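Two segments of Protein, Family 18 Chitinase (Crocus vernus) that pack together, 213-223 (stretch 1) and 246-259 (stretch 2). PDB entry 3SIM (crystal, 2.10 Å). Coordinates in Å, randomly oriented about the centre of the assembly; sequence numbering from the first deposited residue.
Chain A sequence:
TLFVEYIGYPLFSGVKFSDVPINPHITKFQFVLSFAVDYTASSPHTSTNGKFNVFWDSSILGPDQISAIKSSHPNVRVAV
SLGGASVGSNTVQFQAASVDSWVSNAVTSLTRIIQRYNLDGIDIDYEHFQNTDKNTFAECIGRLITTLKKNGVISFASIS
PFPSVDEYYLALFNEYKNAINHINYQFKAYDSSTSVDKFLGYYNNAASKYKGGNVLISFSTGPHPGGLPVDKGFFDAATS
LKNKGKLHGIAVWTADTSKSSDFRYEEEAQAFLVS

Stretch 1 213-223: GNVLISFSTGP
Stretch 2 (246-259) KLHGIAVWTADTSK

The apolar centre of the contact lies on the sheet face that carries Ile217, Phe219, Ile250 and Val252. Ile217 (chi1 p, chi2 t) sets its CG1 4.0 Å from CG1 of Ile250 (m, t) and reaches with CD1 to within 3.7 Å of Leu247 CD1. Phe219 (chi1 62°, chi2 85°) turns one ring face to Val252 (t), whose CG2 makes a CH-pi contact 4.1 Å from the ring centroid; Ile250 CG2 approaches Phe219 CE2 at 4.0 Å.

These side chains hang from two extended parallel strands, one running through Ile217 to Ser220, the other spanning 250-253 (phi/psi near -120/130), whose axes diverge by 32° and approach to 4.6 Å. Ile217 pairs with Ile250, Ser218 with Ala251, Phe219 with Val252 and Ser220 with Trp253, at CA separations of 5.1, 4.6, 5.5 and 4.8 Å. This register lets Ile217 and Phe219 each use both N and O: Ile217 N donates to Gly249 O (3.2 Å), Ala251 N to Ile217 O (3.0 Å), Phe219 N weakly to Ala251 O (3.3 Å), Trp253 N weakly to Phe219 O (3.3 Å); Thr221 N donates to Trp253 O (3.0 Å). On the other face, Ser218 (p) CB meets the Trp253 ring edge (chi1 -81°, chi2 -91°), 3.7 Å from CZ3. Gly249 (161/177) leaves room for Leu216 CD1 (chi1 m, chi2 -126°), 3.5 Å from Gly249 C; a CB there would clash with that methyl.

At the N-terminal end, Asn214 CB covers a face of the His248 ring (chi1 m, chi2 -72°), 3.7 Å from its centroid, while a water links Val215 O (2.8 Å) to His248 N (2.9 Å). At the C-terminal end, a cis peptide precedes Thr254 (p), whose OG1 caps the weakly bonded helical turn, accepting weakly from Asp256 N (3.2 Å) and Thr257 N (3.3 Å). There Thr221 OG1 (p) hydrogen-bonds Thr257 OG1 (p) at 2.6 Å, either hydroxyl able to donate, and lies 2.8 Å from Ser258 OG (m); a second water bridges Thr221 O (3.0 Å) and Thr257 O (2.9 Å).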

ATOM      1  N   GLY A 213     -13.426   9.569  -2.258  1.00 16.58           N
ATOM      2  CA  GLY A 213     -12.494   8.612  -1.712  1.00 14.17           C
ATOM      3  C   GLY A 213     -11.529   9.430  -0.871  1.00 12.98           C
ATOM      4  O   GLY A 213     -11.314  10.573  -1.173  1.00 13.86           O
ATOM      5  N   ASN A 214     -10.988   8.884   0.200  1.00 11.14           N
ATOM      6  CA  ASN A 214     -10.052   9.639   0.989  1.00 10.07           C
ATOM      7  C   ASN A 214      -8.575   9.394   0.493  1.00  9.99           C
ATOM      8  O   ASN A 214      -8.017   8.333   0.652  1.00  8.98           O
ATOM      9  CB  ASN A 214     -10.170   9.393   2.508  1.00 11.35           C
ATOM     10  CG  ASN A 214     -11.568   9.731   3.140  1.00 13.28           C
ATOM     11  OD1 ASN A 214     -11.875   9.168   4.098  1.00 20.51           O
ATOM     12  ND2 ASN A 214     -12.311  10.609   2.616  1.00 10.81           N
ATOM     13  N   VAL A 215      -7.975  10.426  -0.080  1.00  8.82           N
ATOM     14  CA  VAL A 215      -6.628  10.315  -0.618  1.00  7.70           C
ATOM     15  C   VAL A 215      -5.545  10.827   0.354  1.00  8.36           C
ATOM     16  O   VAL A 215      -5.462  11.985   0.660  1.00  8.86           O
ATOM     17  CB  VAL A 215      -6.486  11.079  -1.975  1.00  7.76           C
ATOM     18  CG1 VAL A 215      -5.172  10.820  -2.617  1.00  8.06           C
ATOM     19  CG2 VAL A 215      -7.626  10.819  -2.895  1.00  6.27           C
ATOM     20  N   LEU A 216      -4.729   9.893   0.781  1.00  8.59           N
ATOM     21  CA  LEU A 216      -3.462  10.128   1.435  1.00  9.47           C
ATOM     22  C   LEU A 216      -2.360  10.705   0.523  1.00  8.92           C
ATOM     23  O   LEU A 216      -2.278  10.449  -0.642  1.00  8.68           O
ATOM     24  CB  LEU A 216      -2.906   8.915   2.189  1.00  8.99           C
ATOM     25  CG  LEU A 216      -3.608   7.882   3.089  1.00 13.05           C
ATOM     26  CD1 LEU A 216      -2.984   7.777   4.401  1.00  9.83           C
ATOM     27  CD2 LEU A 216      -5.106   7.969   3.208  1.00  9.01           C
ATOM     28  N   ILE A 217      -1.571  11.562   1.098  1.00  7.90           N
ATOM     29  CA  ILE A 217      -0.310  11.976   0.504  1.00  6.64           C
ATOM     30  C   ILE A 217       0.839  11.007   0.839  1.00  7.62           C
ATOM     31  O   ILE A 217       0.713  10.224   1.700  1.00  7.66           O
ATOM     32  CB  ILE A 217       0.035  13.429   0.747  1.00  6.62           C
ATOM     33  CG1 ILE A 217       0.313  13.685   2.233  1.00  5.87           C
ATOM     34  CG2 ILE A 217      -1.021  14.389   0.171  1.00  5.71           C
ATOM     35  CD1 ILE A 217       0.739  15.098   2.601  1.00  5.01           C
ATOM     36  N   SER A 218       1.945  11.126   0.145  1.00  8.44           N
ATOM     37  CA  SER A 218       3.041  10.183   0.281  1.00  8.94           C
ATOM     38  C   SER A 218       4.421  10.682  -0.156  1.00  9.35           C
ATOM     39  O   SER A 218       4.528  11.574  -0.895  1.00  9.14           O
ATOM     40  CB  SER A 218       2.690   8.889  -0.453  1.00  8.53           C
ATOM     41  OG  SER A 218       2.654   9.061  -1.792  1.00  8.44           O
ATOM     42  N   PHE A 219       5.441  10.013   0.311  1.00  8.90           N
ATOM     43  CA  PHE A 219       6.810  10.159  -0.140  1.00  9.97           C
ATOM     44  C   PHE A 219       7.614   8.832  -0.081  1.00  9.78           C
ATOM     45  O   PHE A 219       7.263   7.948   0.618  1.00  8.54           O
ATOM     46  CB  PHE A 219       7.554  11.280   0.595  1.00  9.46           C
ATOM     47  CG  PHE A 219       7.701  11.078   2.087  1.00 10.85           C
ATOM     48  CD1 PHE A 219       8.714  10.343   2.611  1.00  8.57           C
ATOM     49  CD2 PHE A 219       6.830  11.688   2.964  1.00  9.40           C
ATOM     50  CE1 PHE A 219       8.836  10.199   3.994  1.00 10.40           C
ATOM     51  CE2 PHE A 219       6.963  11.533   4.330  1.00 12.29           C
ATOM     52  CZ  PHE A 219       7.949  10.791   4.832  1.00  9.20           C
ATOM     53  N   SER A 220       8.713   8.806  -0.797  1.00  8.73           N
ATOM     54  CA  SER A 220       9.680   7.723  -0.817  1.00 10.01           C
ATOM     55  C   SER A 220      10.970   8.107  -0.103  1.00 11.49           C
ATOM     56  O   SER A 220      11.394   9.208  -0.155  1.00 11.95           O
ATOM     57  CB  SER A 220       9.993   7.258  -2.238  1.00 11.94           C
ATOM     58  OG  SER A 220      11.167   6.532  -2.366  1.00 13.97           O
ATOM     59  N   THR A 221      11.516   7.162   0.606  1.00 10.86           N
ATOM     60  CA  THR A 221      12.798   7.268   1.257  1.00 11.33           C
ATOM     61  C   THR A 221      13.916   6.519   0.455  1.00 12.49           C
ATOM     62  O   THR A 221      14.939   6.278   0.940  1.00 12.88           O
ATOM     63  CB  THR A 221      12.671   6.833   2.735  1.00 10.57           C
ATOM     64  OG1 THR A 221      12.426   5.429   2.804  1.00  9.73           O
ATOM     65  CG2 THR A 221      11.564   7.712   3.477  1.00  7.69           C
ATOM     66  N   GLY A 222      13.612   6.135  -0.771  1.00 13.05           N
ATOM     67  CA  GLY A 222      14.472   5.402  -1.674  1.00 13.71           C
ATOM     68  C   GLY A 222      15.643   6.186  -2.264  1.00 15.73           C
ATOM     69  O   GLY A 222      15.682   7.355  -2.192  1.00 13.40           O
ATOM     70  N   PRO A 223      16.616   5.525  -2.835  1.00 17.52           N
ATOM     71  CA  PRO A 223      17.813   6.237  -3.243  1.00 19.57           C
ATOM     72  C   PRO A 223      17.653   6.992  -4.559  1.00 22.10           C
ATOM     73  O   PRO A 223      18.566   7.637  -4.943  1.00 23.63           O
ATOM     74  CB  PRO A 223      18.849   5.130  -3.354  1.00 19.30           C
ATOM     75  CG  PRO A 223      18.102   3.990  -3.643  1.00 20.42           C
ATOM     76  CD  PRO A 223      16.803   4.083  -2.961  1.00 18.67           C
ATOM     77  N   LYS A 246      -7.771  19.106   4.589  1.00 15.49           N
ATOM     78  CA  LYS A 246      -7.536  18.152   3.512  1.00 15.28           C
ATOM     79  C   LYS A 246      -6.494  17.005   3.711  1.00 14.69           C
ATOM     80  O   LYS A 246      -6.167  16.353   2.781  1.00 15.78           O
ATOM     81  CB  LYS A 246      -7.234  18.929   2.242  1.00 13.98           C
ATOM     82  CG  LYS A 246      -8.350  19.803   1.658  1.00 17.00           C
ATOM     83  CD  LYS A 246      -7.971  20.190   0.254  1.00 20.30           C
ATOM     84  CE  LYS A 246      -8.761  21.286  -0.352  1.00 23.37           C
ATOM     85  NZ  LYS A 246      -8.060  21.982  -1.411  1.00 21.08           N
ATOM     86  N   LEU A 247      -5.956  16.849   4.903  1.00 12.98           N
ATOM     87  CA  LEU A 247      -4.926  15.879   5.166  1.00 12.28           C
ATOM     88  C   LEU A 247      -5.519  14.618   5.797  1.00 13.47           C
ATOM     89  O   LEU A 247      -5.808  14.588   6.929  1.00 13.04           O
ATOM     90  CB  LEU A 247      -3.826  16.450   6.066  1.00 11.56           C
ATOM     91  CG  LEU A 247      -2.639  15.524   6.328  1.00 10.39           C
ATOM     92  CD1 LEU A 247      -1.990  15.120   5.080  1.00  6.65           C
ATOM     93  CD2 LEU A 247      -1.688  16.079   7.327  1.00 11.53           C
ATOM     94  N   HIS A 248      -5.795  13.638   4.987  1.00 12.35           N
ATOM     95  CA  HIS A 248      -6.257  12.320   5.413  1.00 13.14           C
ATOM     96  C   HIS A 248      -5.247  11.445   6.147  1.00 13.28           C
ATOM     97  O   HIS A 248      -5.605  10.649   6.950  1.00 14.47           O
ATOM     98  CB  HIS A 248      -6.911  11.552   4.271  1.00 13.17           C
ATOM     99  CG  HIS A 248      -8.083  12.252   3.674  1.00 13.46           C
ATOM    100  ND1 HIS A 248      -9.276  12.366   4.316  1.00 14.53           N
ATOM    101  CD2 HIS A 248      -8.238  12.876   2.496  1.00 14.81           C
ATOM    102  CE1 HIS A 248     -10.112  13.037   3.574  1.00 15.52           C
ATOM    103  NE2 HIS A 248      -9.504  13.369   2.466  1.00 16.88           N
ATOM    104  N   GLY A 249      -3.996  11.587   5.762  1.00 11.26           N
ATOM    105  CA  GLY A 249      -2.871  10.845   6.276  1.00 10.19           C
ATOM    106  C   GLY A 249      -1.619  10.847   5.398  1.00 10.43           C
ATOM    107  O   GLY A 249      -1.602  11.401   4.339  1.00 10.03           O
ATOM    108  N   ILE A 250      -0.565  10.225   5.877  1.00  9.65           N
ATOM    109  CA  ILE A 250       0.678  10.121   5.141  1.00  8.95           C
ATOM    110  C   ILE A 250       1.155   8.649   4.998  1.00  9.84           C
ATOM    111  O   ILE A 250       1.202   7.915   5.948  1.00  8.49           O
ATOM    112  CB  ILE A 250       1.834  10.933   5.769  1.00  9.65           C
ATOM    113  CG1 ILE A 250       1.526  12.408   5.844  1.00  7.99           C
ATOM    114  CG2 ILE A 250       3.149  10.638   5.079  1.00  8.28           C
ATOM    115  CD1 ILE A 250       2.225  13.140   6.845  1.00  9.69           C
ATOM    116  N   ALA A 251       1.513   8.290   3.796  1.00  7.44           N
ATOM    117  CA  ALA A 251       2.061   6.979   3.476  1.00  7.05           C
ATOM    118  C   ALA A 251       3.571   6.982   3.065  1.00  7.67           C
ATOM    119  O   ALA A 251       4.011   7.757   2.261  1.00  6.39           O
ATOM    120  CB  ALA A 251       1.253   6.359   2.425  1.00  5.96           C
ATOM    121  N   VAL A 252       4.322   6.064   3.584  1.00  7.40           N
ATOM    122  CA  VAL A 252       5.731   6.014   3.307  1.00  7.49           C
ATOM    123  C   VAL A 252       6.234   4.672   2.631  1.00  8.11           C
ATOM    124  O   VAL A 252       5.890   3.617   3.071  1.00  9.12           O
ATOM    125  CB  VAL A 252       6.519   6.319   4.588  1.00  8.74           C
ATOM    126  CG1 VAL A 252       8.000   6.209   4.362  1.00  9.38           C
ATOM    127  CG2 VAL A 252       6.143   7.632   5.209  1.00  6.11           C
ATOM    128  N   TRP A 253       7.017   4.773   1.565  1.00  7.83           N
ATOM    129  CA  TRP A 253       7.694   3.697   0.856  1.00  8.58           C
ATOM    130  C   TRP A 253       9.246   3.867   1.022  1.00  8.27           C
ATOM    131  O   TRP A 253       9.812   4.709   0.454  1.00  6.69           O
ATOM    132  CB  TRP A 253       7.267   3.711  -0.632  1.00  9.27           C
ATOM    133  CG  TRP A 253       5.960   3.067  -1.014  1.00 10.70           C
ATOM    134  CD1 TRP A 253       5.773   1.787  -1.384  1.00 14.85           C
ATOM    135  CD2 TRP A 253       4.677   3.682  -1.095  1.00 12.25           C
ATOM    136  NE1 TRP A 253       4.477   1.551  -1.639  1.00 15.90           N
ATOM    137  CE2 TRP A 253       3.776   2.705  -1.489  1.00 10.28           C
ATOM    138  CE3 TRP A 253       4.203   4.964  -0.863  1.00 13.55           C
ATOM    139  CZ2 TRP A 253       2.438   2.967  -1.658  1.00 14.36           C
ATOM    140  CZ3 TRP A 253       2.871   5.208  -1.020  1.00 14.35           C
ATOM    141  CH2 TRP A 253       2.010   4.219  -1.424  1.00 11.83           C
ATOM    142  N   THR A 254       9.908   3.110   1.866  1.00  8.75           N
ATOM    143  CA  THR A 254       9.421   2.013   2.655  1.00  8.61           C
ATOM    144  C   THR A 254      10.321   1.953   3.910  1.00  9.71           C
ATOM    145  O   THR A 254      11.325   2.616   3.950  1.00  9.48           O
ATOM    146  CB  THR A 254       9.590   0.621   1.915  1.00  8.89           C
ATOM    147  OG1 THR A 254      10.957   0.295   1.825  1.00  7.52           O
ATOM    148  CG2 THR A 254       8.906   0.566   0.533  1.00  4.86           C
ATOM    149  N   ALA A 255       9.983   1.131   4.895  1.00  9.28           N
ATOM    150  CA  ALA A 255      10.841   1.007   6.084  1.00  9.87           C
ATOM    151  C   ALA A 255      12.267   0.487   5.677  1.00  9.80           C
ATOM    152  O   ALA A 255      13.255   0.836   6.225  1.00  9.65           O
ATOM    153  CB  ALA A 255      10.210   0.124   7.097  1.00  8.76           C
ATOM    154  N   ASP A 256      12.275  -0.343   4.666  1.00 10.05           N
ATOM    155  CA  ASP A 256      13.456  -0.971   4.193  1.00 11.42           C
ATOM    156  C   ASP A 256      14.488   0.037   3.642  1.00 12.81           C
ATOM    157  O   ASP A 256      15.612  -0.074   3.943  1.00 12.89           O
ATOM    158  CB  ASP A 256      13.087  -2.069   3.218  1.00 10.59           C
ATOM    159  CG  ASP A 256      12.133  -3.082   3.833  1.00 12.21           C
ATOM    160  OD1 ASP A 256      10.957  -2.845   3.906  1.00 10.73           O
ATOM    161  OD2 ASP A 256      12.600  -4.046   4.310  1.00 12.48           O
ATOM    162  N   THR A 257      14.033   0.966   2.838  1.00 12.10           N
ATOM    163  CA  THR A 257      14.813   2.115   2.399  1.00 11.58           C
ATOM    164  C   THR A 257      15.189   3.111   3.478  1.00 11.95           C
ATOM    165  O   THR A 257      16.224   3.623   3.454  1.00 11.34           O
ATOM    166  CB  THR A 257      14.330   2.781   1.072  1.00 10.63           C
ATOM    167  OG1 THR A 257      13.085   3.426   1.242  1.00 10.65           O
ATOM    168  CG2 THR A 257      14.276   1.753  -0.021  1.00 10.55           C
ATOM    169  N   SER A 258      14.310   3.313   4.436  1.00 10.96           N
ATOM    170  CA  SER A 258      14.517   4.220   5.525  1.00 11.65           C
ATOM    171  C   SER A 258      15.653   3.864   6.472  1.00 12.75           C
ATOM    172  O   SER A 258      16.043   4.696   7.187  1.00 11.94           O
ATOM    173  CB  SER A 258      13.217   4.530   6.303  1.00 11.34           C
ATOM    174  OG  SER A 258      12.284   5.164   5.546  1.00 11.72           O
ATOM    175  N   LYS A 259      16.169   2.646   6.455  1.00 13.48           N
ATOM    176  CA  LYS A 259      17.259   2.270   7.336  1.00 15.10           C
ATOM    177  C   LYS A 259      18.449   3.213   7.094  1.00 14.89           C
ATOM    178  O   LYS A 259      19.079   3.606   7.976  1.00 13.74           O
ATOM    179  CB  LYS A 259      17.653   0.829   7.067  1.00 14.89           C
ATOM    180  CG  LYS A 259      18.785   0.287   7.789  1.00 20.47           C
ATOM    181  CD  LYS A 259      18.949  -1.161   7.443  1.00 24.37           C
ATOM    182  CE  LYS A 259      19.578  -1.918   8.501  1.00 28.23           C
TER
HETATM  183  O   HOH W   1      -4.608  13.982   2.392  1.00 10.05           O
HETATM  184  O   HOH W   2      16.534   6.501   3.483  1.00 17.83           O